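Local coordinates for protein adenylosuccinate lyase (Francisella tularensis subsp. tularensis SCHU S4, PDB 4EEI) that probably cleaves adenylosuccinate to AMP and fumarate, and SAICAR to AICAR and fumarate, in two steps of purine biosynthesis, at residues I240-G254 with T330-R344. Numbering follows the deposited sequence.
Sequences IRHLHRSDVFEVYEG and TIDNLVVQRDIIEDR. With K (potassium ion), chain L; EDO (1,2-ethanediol), chain R; EDO (1,2-ethanediol), chain Z.
A two-stranded antiparallel sheet, V251-Y252 beside V335-V336, joins the loop after helix 217-244 to the link between helices 304-333 and 338-346 in this largely helical lyase. Y252 and V335 form its hydrogen-bonded pair: Y252 N reaches V335 O at 3.0 Å, and V335 N returns to Y252 O at 2.8 Å, almost straight. On the same side of the sheet, V335 lays its CB over the centre of the Y252 ring in a CH-pi contact, 3.7 Å from the centroid; beta-branching spreads its methyls across that face. Y252 CG stands between its backbone N and carbonyl carbon (chi1 64°), which sets the ring over V335.

Q337, at the N-cap position of helix 338-346, continues the pairing with Q337 N bonded to E250 O. Its side chain, extended beyond CG, reaches F249 O with NE2 at 2.8 Å, from above the carbonyl plane, while that nitrogen lies over one face of the F249 ring, amide and ring almost perpendicular. L334 CD1 packs against V251 CG2 and I240 CG2, and also touches Y252 O.

The long R344 bends at chi3 (-78°) to bring its guanidinium edge to two protein acceptors, while NE (weakly) and NH2 donate to a potassium-bound ethanediol oxygen. The extended E250 forms salt bridges with R344 and R139; two arginines would probably keep its buried carboxylate ionised. D247 O binds the potassium ion together with D247 O of the second subunit. R344 NH1 donates to both V248 O, at 3.0 Å, and E250 OE2, at 2.8 Å, the latter met on its anti side.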
loop_
_atom_site.group_PDB
_atom_site.type_symbol
_atom_site.label_atom_id
_atom_site.label_comp_id
_atom_site.label_asym_id
_atom_site.label_seq_id
_atom_site.Cartn_x
_atom_site.Cartn_y
_atom_site.Cartn_z
ATOM N N ILE B 240 -17.953 6.434 15.926
ATOM C CA ILE B 240 -19.212 7.168 15.837
ATOM C C ILE B 240 -20.238 6.400 14.987
ATOM O O ILE B 240 -21.422 6.337 15.345
ATOM C CB ILE B 240 -18.991 8.601 15.335
ATOM C CG1 ILE B 240 -18.233 9.397 16.397
ATOM C CG2 ILE B 240 -20.326 9.297 15.056
ATOM C CD1 ILE B 240 -17.585 10.667 15.873
ATOM N N ARG B 241 -19.786 5.801 13.888
ATOM C CA ARG B 241 -20.690 5.053 13.005
ATOM C C ARG B 241 -21.336 3.871 13.718
ATOM O O ARG B 241 -22.517 3.577 13.507
ATOM C CB ARG B 241 -19.952 4.580 11.747
ATOM C CG ARG B 241 -19.611 5.698 10.753
ATOM C CD ARG B 241 -18.577 5.223 9.729
ATOM N NE ARG B 241 -19.039 4.056 8.983
ATOM C CZ ARG B 241 -18.258 3.314 8.204
ATOM N NH1 ARG B 241 -16.975 3.619 8.068
ATOM N NH2 ARG B 241 -18.758 2.262 7.575
ATOM N N HIS B 242 -20.557 3.194 14.554
ATOM C CA HIS B 242 -21.066 2.101 15.391
ATOM C C HIS B 242 -22.134 2.588 16.364
ATOM O O HIS B 242 -23.190 1.977 16.504
ATOM C CB HIS B 242 -19.932 1.497 16.225
ATOM C CG HIS B 242 -19.091 0.506 15.496
ATOM N ND1 HIS B 242 -19.624 -0.535 14.767
ATOM C CD2 HIS B 242 -17.741 0.361 15.430
ATOM C CE1 HIS B 242 -18.641 -1.268 14.268
ATOM N NE2 HIS B 242 -17.492 -0.735 14.651
ATOM N N LEU B 243 -21.839 3.680 17.060
ATOM C CA LEU B 243 -22.740 4.197 18.077
ATOM C C LEU B 243 -24.003 4.802 17.455
ATOM O O LEU B 243 -25.028 4.932 18.117
ATOM C CB LEU B 243 -22.019 5.236 18.949
ATOM C CG LEU B 243 -20.807 4.762 19.755
ATOM C CD1 LEU B 243 -20.127 5.962 20.382
ATOM C CD2 LEU B 243 -21.204 3.765 20.837
ATOM N N HIS B 244 -23.922 5.153 16.173
ATOM C CA HIS B 244 -25.012 5.823 15.467
ATOM C C HIS B 244 -26.016 4.806 14.894
ATOM O O HIS B 244 -27.150 5.155 14.595
ATOM C CB HIS B 244 -24.412 6.684 14.344
ATOM C CG HIS B 244 -25.322 7.751 13.819
ATOM N ND1 HIS B 244 -26.658 7.542 13.554
ATOM C CD2 HIS B 244 -25.070 9.038 13.478
ATOM C CE1 HIS B 244 -27.194 8.657 13.088
ATOM N NE2 HIS B 244 -26.245 9.578 13.023
ATOM N N ARG B 245 -25.611 3.544 14.752
ATOM C CA ARG B 245 -26.480 2.559 14.093
ATOM C C ARG B 245 -27.805 2.360 14.837
ATOM O O ARG B 245 -27.868 2.543 16.055
ATOM C CB ARG B 245 -25.746 1.222 13.865
ATOM C CG ARG B 245 -25.423 0.438 15.126
ATOM C CD ARG B 245 -24.750 -0.905 14.808
ATOM N NE ARG B 245 -25.675 -1.799 14.115
ATOM C CZ ARG B 245 -25.335 -2.629 13.129
ATOM N NH1 ARG B 245 -24.078 -2.704 12.704
ATOM N NH2 ARG B 245 -26.264 -3.382 12.559
ATOM N N SER B 246 -28.864 2.015 14.100
ATOM C CA SER B 246 -30.208 1.891 14.676
ATOM C C SER B 246 -30.259 0.993 15.905
ATOM O O SER B 246 -31.014 1.270 16.842
ATOM C CB SER B 246 -31.204 1.358 13.645
ATOM O OG SER B 246 -31.426 2.282 12.606
ATOM N N ASP B 247 -29.491 -0.089 15.868
ATOM C CA ASP B 247 -29.443 -1.051 16.961
ATOM C C ASP B 247 -28.888 -0.452 18.252
ATOM O O ASP B 247 -29.374 -0.763 19.338
ATOM C CB ASP B 247 -28.646 -2.289 16.546
ATOM C CG ASP B 247 -29.065 -2.821 15.188
ATOM O OD1 ASP B 247 -28.461 -2.414 14.175
ATOM O OD2 ASP B 247 -30.003 -3.643 15.132
ATOM N N VAL B 248 -27.859 0.383 18.142
ATOM C CA VAL B 248 -27.276 0.996 19.329
ATOM C C VAL B 248 -27.857 2.377 19.623
ATOM O O VAL B 248 -28.324 2.639 20.729
ATOM C CB VAL B 248 -25.751 1.137 19.175
ATOM C CG1 VAL B 248 -25.112 1.521 20.499
ATOM C CG2 VAL B 248 -25.152 -0.152 18.633
ATOM N N PHE B 249 -27.837 3.248 18.621
ATOM C CA PHE B 249 -28.481 4.558 18.706
ATOM C C PHE B 249 -28.085 5.386 19.933
ATOM O O PHE B 249 -28.944 6.003 20.560
ATOM C CB PHE B 249 -30.003 4.436 18.614
ATOM C CG PHE B 249 -30.663 5.636 17.997
ATOM C CD1 PHE B 249 -30.079 6.283 16.921
ATOM C CD2 PHE B 249 -31.858 6.122 18.496
ATOM C CE1 PHE B 249 -30.677 7.390 16.351
ATOM C CE2 PHE B 249 -32.463 7.228 17.931
ATOM C CZ PHE B 249 -31.872 7.863 16.857
ATOM N N GLU B 250 -26.803 5.403 20.278
ATOM C CA GLU B 250 -26.360 6.153 21.450
ATOM C C GLU B 250 -25.979 7.596 21.097
ATOM O O GLU B 250 -25.954 8.465 21.970
ATOM C CB GLU B 250 -25.212 5.405 22.149
ATOM C CG GLU B 250 -25.690 4.114 22.839
ATOM C CD GLU B 250 -24.586 3.319 23.535
ATOM O OE1 GLU B 250 -23.408 3.761 23.526
ATOM O OE2 GLU B 250 -24.910 2.240 24.094
ATOM N N VAL B 251 -25.692 7.850 19.819
ATOM C CA VAL B 251 -25.443 9.216 19.344
ATOM C C VAL B 251 -26.086 9.413 17.977
ATOM O O VAL B 251 -26.441 8.442 17.313
ATOM C CB VAL B 251 -23.928 9.508 19.161
ATOM C CG1 VAL B 251 -23.142 9.190 20.426
ATOM C CG2 VAL B 251 -23.372 8.698 17.989
ATOM N N TYR B 252 -26.246 10.665 17.557
ATOM C CA TYR B 252 -26.521 10.939 16.149
ATOM C C TYR B 252 -25.824 12.220 15.712
ATOM O O TYR B 252 -25.602 13.116 16.530
ATOM C CB TYR B 252 -28.024 10.963 15.827
ATOM C CG TYR B 252 -28.868 12.047 16.495
ATOM C CD1 TYR B 252 -29.613 11.773 17.641
ATOM C CD2 TYR B 252 -28.963 13.325 15.948
ATOM C CE1 TYR B 252 -30.408 12.748 18.237
ATOM C CE2 TYR B 252 -29.746 14.303 16.537
ATOM C CZ TYR B 252 -30.466 14.010 17.679
ATOM O OH TYR B 252 -31.249 14.989 18.253
ATOM N N GLU B 253 -25.461 12.297 14.434
ATOM C CA GLU B 253 -24.854 13.517 13.899
ATOM C C GLU B 253 -25.893 14.622 13.869
ATOM O O GLU B 253 -27.019 14.419 13.404
ATOM C CB GLU B 253 -24.254 13.273 12.504
ATOM C CG GLU B 253 -22.990 12.401 12.527
ATOM C CD GLU B 253 -22.393 12.152 11.142
ATOM O OE1 GLU B 253 -22.934 12.675 10.138
ATOM O OE2 GLU B 253 -21.378 11.425 11.059
ATOM N N GLY B 254 -25.525 15.793 14.385
ATOM C CA GLY B 254 -26.469 16.894 14.508
ATOM C C GLY B 254 -26.716 17.589 13.180
ATOM O O GLY B 254 -26.024 17.336 12.191
ATOM N N THR B 330 -18.304 17.932 13.252
ATOM C CA THR B 330 -19.117 16.750 13.535
ATOM C C THR B 330 -19.068 16.380 15.024
ATOM O O THR B 330 -20.087 16.048 15.623
ATOM C CB THR B 330 -18.675 15.554 12.659
ATOM O OG1 THR B 330 -18.989 15.834 11.285
ATOM C CG2 THR B 330 -19.400 14.289 13.067
ATOM N N ILE B 331 -17.883 16.446 15.623
ATOM C CA ILE B 331 -17.773 16.216 17.065
ATOM C C ILE B 331 -18.539 17.292 17.845
ATOM O O ILE B 331 -19.334 16.970 18.741
ATOM C CB ILE B 331 -16.303 16.184 17.522
ATOM C CG1 ILE B 331 -15.567 14.993 16.899
ATOM C CG2 ILE B 331 -16.220 16.142 19.052
ATOM C CD1 ILE B 331 -16.113 13.640 17.318
ATOM N N ASP B 332 -18.309 18.567 17.520
ATOM C CA ASP B 332 -19.033 19.647 18.203
ATOM C C ASP B 332 -20.541 19.461 18.157
ATOM O O ASP B 332 -21.232 19.709 19.149
ATOM C CB ASP B 332 -18.707 21.023 17.602
ATOM C CG ASP B 332 -17.294 21.476 17.893
ATOM O OD1 ASP B 332 -16.686 20.946 18.849
ATOM O OD2 ASP B 332 -16.795 22.372 17.169
ATOM N N ASN B 333 -21.052 19.035 17.005
ATOM C CA ASN B 333 -22.498 19.003 16.797
ATOM C C ASN B 333 -23.133 17.649 17.106
ATOM O O ASN B 333 -24.349 17.507 17.044
ATOM C CB ASN B 333 -22.841 19.452 15.368
ATOM C CG ASN B 333 -22.497 20.910 15.118
ATOM O OD1 ASN B 333 -22.652 21.752 15.996
ATOM N ND2 ASN B 333 -22.015 21.210 13.919
ATOM N N LEU B 334 -22.307 16.662 17.438
ATOM C CA LEU B 334 -22.795 15.321 17.768
ATOM C C LEU B 334 -23.792 15.374 18.932
ATOM O O LEU B 334 -23.539 16.046 19.935
ATOM C CB LEU B 334 -21.604 14.419 18.147
ATOM C CG LEU B 334 -21.853 12.915 18.270
ATOM C CD1 LEU B 334 -22.243 12.348 16.906
ATOM C CD2 LEU B 334 -20.611 12.180 18.803
ATOM N N VAL B 335 -24.929 14.691 18.798
ATOM C CA VAL B 335 -25.898 14.642 19.889
ATOM C C VAL B 335 -25.703 13.334 20.649
ATOM O O VAL B 335 -25.793 12.253 20.066
ATOM C CB VAL B 335 -27.349 14.764 19.378
ATOM C CG1 VAL B 335 -28.343 14.606 20.530
ATOM C CG2 VAL B 335 -27.558 16.118 18.689
ATOM N N VAL B 336 -25.396 13.439 21.939
ATOM C CA VAL B 336 -25.168 12.263 22.775
ATOM C C VAL B 336 -26.464 11.918 23.524
ATOM O O VAL B 336 -27.046 12.770 24.218
ATOM C CB VAL B 336 -23.995 12.490 23.750
ATOM C CG1 VAL B 336 -23.804 11.288 24.647
ATOM C CG2 VAL B 336 -22.696 12.777 22.978
ATOM N N GLN B 337 -26.949 10.688 23.365
ATOM C CA GLN B 337 -28.262 10.349 23.930
ATOM C C GLN B 337 -28.118 9.643 25.273
ATOM O O GLN B 337 -28.119 8.411 25.358
ATOM C CB GLN B 337 -29.110 9.539 22.944
ATOM C CG GLN B 337 -29.274 10.225 21.600
ATOM C CD GLN B 337 -30.430 9.681 20.805
ATOM O OE1 GLN B 337 -31.465 10.321 20.693
ATOM N NE2 GLN B 337 -30.260 8.491 20.243
ATOM N N ARG B 338 -27.991 10.450 26.316
ATOM C CA ARG B 338 -27.605 9.948 27.625
ATOM C C ARG B 338 -28.512 8.862 28.193
ATOM O O ARG B 338 -28.029 7.858 28.710
ATOM C CB ARG B 338 -27.514 11.089 28.629
ATOM C CG ARG B 338 -27.145 10.588 29.998
ATOM C CD ARG B 338 -26.932 11.711 30.975
ATOM N NE ARG B 338 -26.299 11.195 32.182
ATOM C CZ ARG B 338 -25.674 11.946 33.075
ATOM N NH1 ARG B 338 -25.596 13.257 32.902
ATOM N NH2 ARG B 338 -25.121 11.382 34.139
ATOM N N ASP B 339 -29.821 9.060 28.111
ATOM C CA ASP B 339 -30.738 8.078 28.686
ATOM C C ASP B 339 -30.665 6.720 27.983
ATOM O O ASP B 339 -30.747 5.683 28.634
ATOM C CB ASP B 339 -32.164 8.619 28.722
ATOM C CG ASP B 339 -32.342 9.709 29.768
ATOM O OD1 ASP B 339 -31.586 9.712 30.768
ATOM O OD2 ASP B 339 -33.236 10.560 29.586
ATOM N N ILE B 340 -30.489 6.723 26.663
ATOM C CA ILE B 340 -30.295 5.472 25.929
ATOM C C ILE B 340 -29.009 4.785 26.376
ATOM O O ILE B 340 -28.981 3.571 26.603
ATOM C CB ILE B 340 -30.254 5.705 24.409
ATOM C CG1 ILE B 340 -31.662 6.013 23.886
ATOM C CG2 ILE B 340 -29.669 4.481 23.677
ATOM C CD1 ILE B 340 -31.675 6.590 22.491
ATOM N N ILE B 341 -27.950 5.574 26.509
ATOM C CA ILE B 341 -26.640 5.058 26.895
ATOM C C ILE B 341 -26.683 4.409 28.272
ATOM O O ILE B 341 -26.220 3.285 28.449
ATOM C CB ILE B 341 -25.610 6.193 26.918
ATOM C CG1 ILE B 341 -25.317 6.666 25.494
ATOM C CG2 ILE B 341 -24.325 5.742 27.576
ATOM C CD1 ILE B 341 -24.583 7.984 25.437
ATOM N N GLU B 342 -27.251 5.116 29.242
ATOM C CA GLU B 342 -27.232 4.642 30.618
ATOM C C GLU B 342 -28.283 3.561 30.889
ATOM O O GLU B 342 -28.098 2.706 31.757
ATOM C CB GLU B 342 -27.369 5.828 31.580
ATOM C CG GLU B 342 -26.243 6.854 31.397
ATOM C CD GLU B 342 -26.148 7.874 32.529
ATOM O OE1 GLU B 342 -27.182 8.461 32.915
ATOM O OE2 GLU B 342 -25.024 8.095 33.024
ATOM N N ASP B 343 -29.384 3.593 30.147
ATOM C CA ASP B 343 -30.402 2.552 30.286
ATOM C C ASP B 343 -29.862 1.196 29.821
ATOM O O ASP B 343 -30.256 0.146 30.333
ATOM C CB ASP B 343 -31.665 2.914 29.509
ATOM C CG ASP B 343 -32.555 3.898 30.255
ATOM O OD1 ASP B 343 -32.343 4.113 31.470
ATOM O OD2 ASP B 343 -33.476 4.451 29.618
ATOM N N ARG B 344 -28.958 1.226 28.851
ATOM C CA ARG B 344 -28.338 0.006 28.357
ATOM C C ARG B 344 -27.451 -0.621 29.440
ATOM O O ARG B 344 -27.396 -1.844 29.577
ATOM C CB ARG B 344 -27.555 0.299 27.068
ATOM C CG ARG B 344 -26.788 -0.875 26.498
ATOM C CD ARG B 344 -26.373 -0.616 25.046
ATOM N NE ARG B 344 -27.494 -0.809 24.124
ATOM C CZ ARG B 344 -27.923 0.098 23.251
ATOM N NH1 ARG B 344 -27.323 1.279 23.161
ATOM N NH2 ARG B 344 -28.953 -0.181 22.462
HETATM K K K L . -30.104 -3.231 20.577
HETATM C C1 EDO R . -31.445 11.054 25.445
HETATM O O1 EDO R . -31.643 9.651 25.675
HETATM C C2 EDO R . -31.052 11.767 26.739
HETATM O O2 EDO R . -30.198 12.885 26.436
HETATM C C1 EDO Z . -29.867 -2.622 25.351
HETATM O O1 EDO Z . -31.218 -2.549 24.863
HETATM C C2 EDO Z . -29.024 -3.558 24.487
HETATM O O2 EDO Z . -28.925 -3.036 23.152
HETATM O O HOH W 1 -24.335 2.058 26.723
HETATM O O HOH W 2 -22.622 15.853 14.331
HETATM O O HOH W 3 -31.493 -5.042 21.477
HETATM O O HOH W 4 -31.882 -1.186 21.099
#